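Local coordinates for hypoxanthine phosphoribosyltransferase (Bacillus anthracis, PDB 4QYI), which probably catalyses the transfer of a phosphoribosyl group from phosphoribosyl pyrophosphate to hypoxanthine or guanine in purine salvage, at residues V22-L25 with A26-E30. Sequence-based numbering, arbitrary orientation.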
loop_
_atom_site.group_PDB
_atom_site.type_symbol
_atom_site.label_atom_id
_atom_site.label_comp_id
_atom_site.label_asym_id
_atom_site.label_seq_id
_atom_site.Cartn_x
_atom_site.Cartn_y
_atom_site.Cartn_z
ATOM N N VAL A 22 -2.407 11.935 11.345
ATOM C CA VAL A 22 -2.936 11.555 10.058
ATOM C C VAL A 22 -4.341 12.130 9.904
ATOM O O VAL A 22 -4.674 12.660 8.848
ATOM C CB VAL A 22 -2.836 10.029 9.850
ATOM C CG1 VAL A 22 -3.480 9.601 8.548
ATOM C CG2 VAL A 22 -1.359 9.617 9.851
ATOM N N LYS A 23 -5.160 12.043 10.950
ATOM C CA LYS A 23 -6.521 12.591 10.907
ATOM C C LYS A 23 -6.486 14.096 10.612
ATOM O O LYS A 23 -7.315 14.627 9.881
ATOM C CB LYS A 23 -7.227 12.412 12.262
ATOM C CG LYS A 23 -7.566 11.005 12.742
ATOM C CD LYS A 23 -8.244 11.121 14.099
ATOM C CE LYS A 23 -8.352 9.778 14.784
ATOM N NZ LYS A 23 -8.930 9.862 16.160
ATOM N N GLU A 24 -5.548 14.777 11.240
ATOM C CA GLU A 24 -5.394 16.207 11.061
ATOM C C GLU A 24 -4.953 16.584 9.644
ATOM O O GLU A 24 -5.438 17.560 9.074
ATOM C CB GLU A 24 -4.411 16.726 12.097
ATOM C CG GLU A 24 -3.872 18.135 11.820
ATOM C CD GLU A 24 -3.023 18.653 12.962
ATOM O OE1 GLU A 24 -2.778 19.877 12.994
ATOM O OE2 GLU A 24 -2.609 17.841 13.827
ATOM N N LEU A 25 -4.036 15.811 9.070
ATOM C CA LEU A 25 -3.602 16.077 7.697
ATOM C C LEU A 25 -4.761 15.880 6.725
ATOM O O LEU A 25 -4.920 16.639 5.776
ATOM C CB LEU A 25 -2.444 15.168 7.304
ATOM C CG LEU A 25 -1.138 15.440 8.039
ATOM C CD1 LEU A 25 -0.094 14.423 7.628
ATOM C CD2 LEU A 25 -0.634 16.859 7.821
ATOM N N ALA A 26 -5.589 14.877 6.995
ATOM C CA ALA A 26 -6.744 14.628 6.151
ATOM C C ALA A 26 -7.695 15.814 6.205
ATOM O O ALA A 26 -8.270 16.179 5.191
ATOM C CB ALA A 26 -7.448 13.341 6.558
ATOM N N LEU A 27 -7.875 16.418 7.377
ATOM C CA LEU A 27 -8.757 17.588 7.480
ATOM C C LEU A 27 -8.195 18.753 6.652
ATOM O O LEU A 27 -8.935 19.460 6.007
ATOM C CB LEU A 27 -8.961 18.005 8.941
ATOM C CG LEU A 27 -9.812 17.079 9.833
ATOM C CD1 LEU A 27 -9.664 17.457 11.304
ATOM C CD2 LEU A 27 -11.286 17.091 9.413
ATOM N N GLN A 28 -6.886 18.954 6.701
ATOM C CA GLN A 28 -6.252 20.033 5.945
ATOM C C GLN A 28 -6.471 19.827 4.442
ATOM O O GLN A 28 -6.800 20.755 3.718
ATOM C CB GLN A 28 -4.773 20.084 6.264
ATOM C CG GLN A 28 -4.470 20.380 7.719
ATOM C CD GLN A 28 -2.987 20.322 8.030
ATOM O OE1 GLN A 28 -2.156 20.343 7.133
ATOM N NE2 GLN A 28 -2.656 20.238 9.311
ATOM N N ILE A 29 -6.327 18.586 3.997
ATOM C CA ILE A 29 -6.573 18.242 2.601
ATOM C C ILE A 29 -8.041 18.479 2.206
ATOM O O ILE A 29 -8.322 19.076 1.176
ATOM C CB ILE A 29 -6.161 16.786 2.330
ATOM C CG1 ILE A 29 -4.640 16.684 2.451
ATOM C CG2 ILE A 29 -6.669 16.322 0.965
ATOM C CD1 ILE A 29 -4.126 15.266 2.481
ATOM N N GLU A 30 -8.981 17.988 3.002
ATOM C CA GLU A 30 -10.400 18.218 2.708
ATOM C C GLU A 30 -10.706 19.725 2.566
ATOM O O GLU A 30 -11.497 20.147 1.724
ATOM C CB GLU A 30 -11.268 17.625 3.813
ATOM C CG GLU A 30 -11.281 16.101 3.863
ATOM C CD GLU A 30 -12.113 15.557 5.025
ATOM O OE1 GLU A 30 -12.082 16.142 6.127
ATOM O OE2 GLU A 30 -12.825 14.561 4.842
#
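The side-chain amide of Gln28 and the carboxylate of Glu24 meet one turn apart, their planes 81° to each other, in i to i+3 and i to i+4 packing on helix 15-32 of the phosphoribosyltransferase fold. Methyl CD2 of Leu25 lies under one face of the amide, displaced outward from the amide carbon and nearer the oxygen than the nitrogen, 3.9 Å from Gln28 OE1. On that same side of the plane, but beyond and below the nitrogen, Glu24 CG comes within 3.5 Å of Gln28 NE2. Glu24 OE1 stands off the nitrogen end close to the amide plane, a looser neighbour at 3.7 Å from Gln28 NE2 and not a hydrogen bond, while OE2 makes a salt bridge with Lys21.

Glu24 has CG anti to its own N (chi1 165°) and an extended chain beyond, which carries the carboxylate out toward Lys21. Leu25 also touches Phe50 of helix 48-55, and Val22 packs on that helix too. Buried Ile29 touches Tyr145 of strand 145-149 in the mixed sheet, and Gln28, at the margin of this face, meets the same tyrosine.

Four successive backbone bonds hold the turn, from Ala26 N to Val22 O through Ile29 N to Leu25 O, the last 3.0 Å long with an N-H...O angle of 163°. The Leu25 carbonyl has a carbon neighbour as well: Ile29 CG1 rests 3.3 Å from Leu25 O.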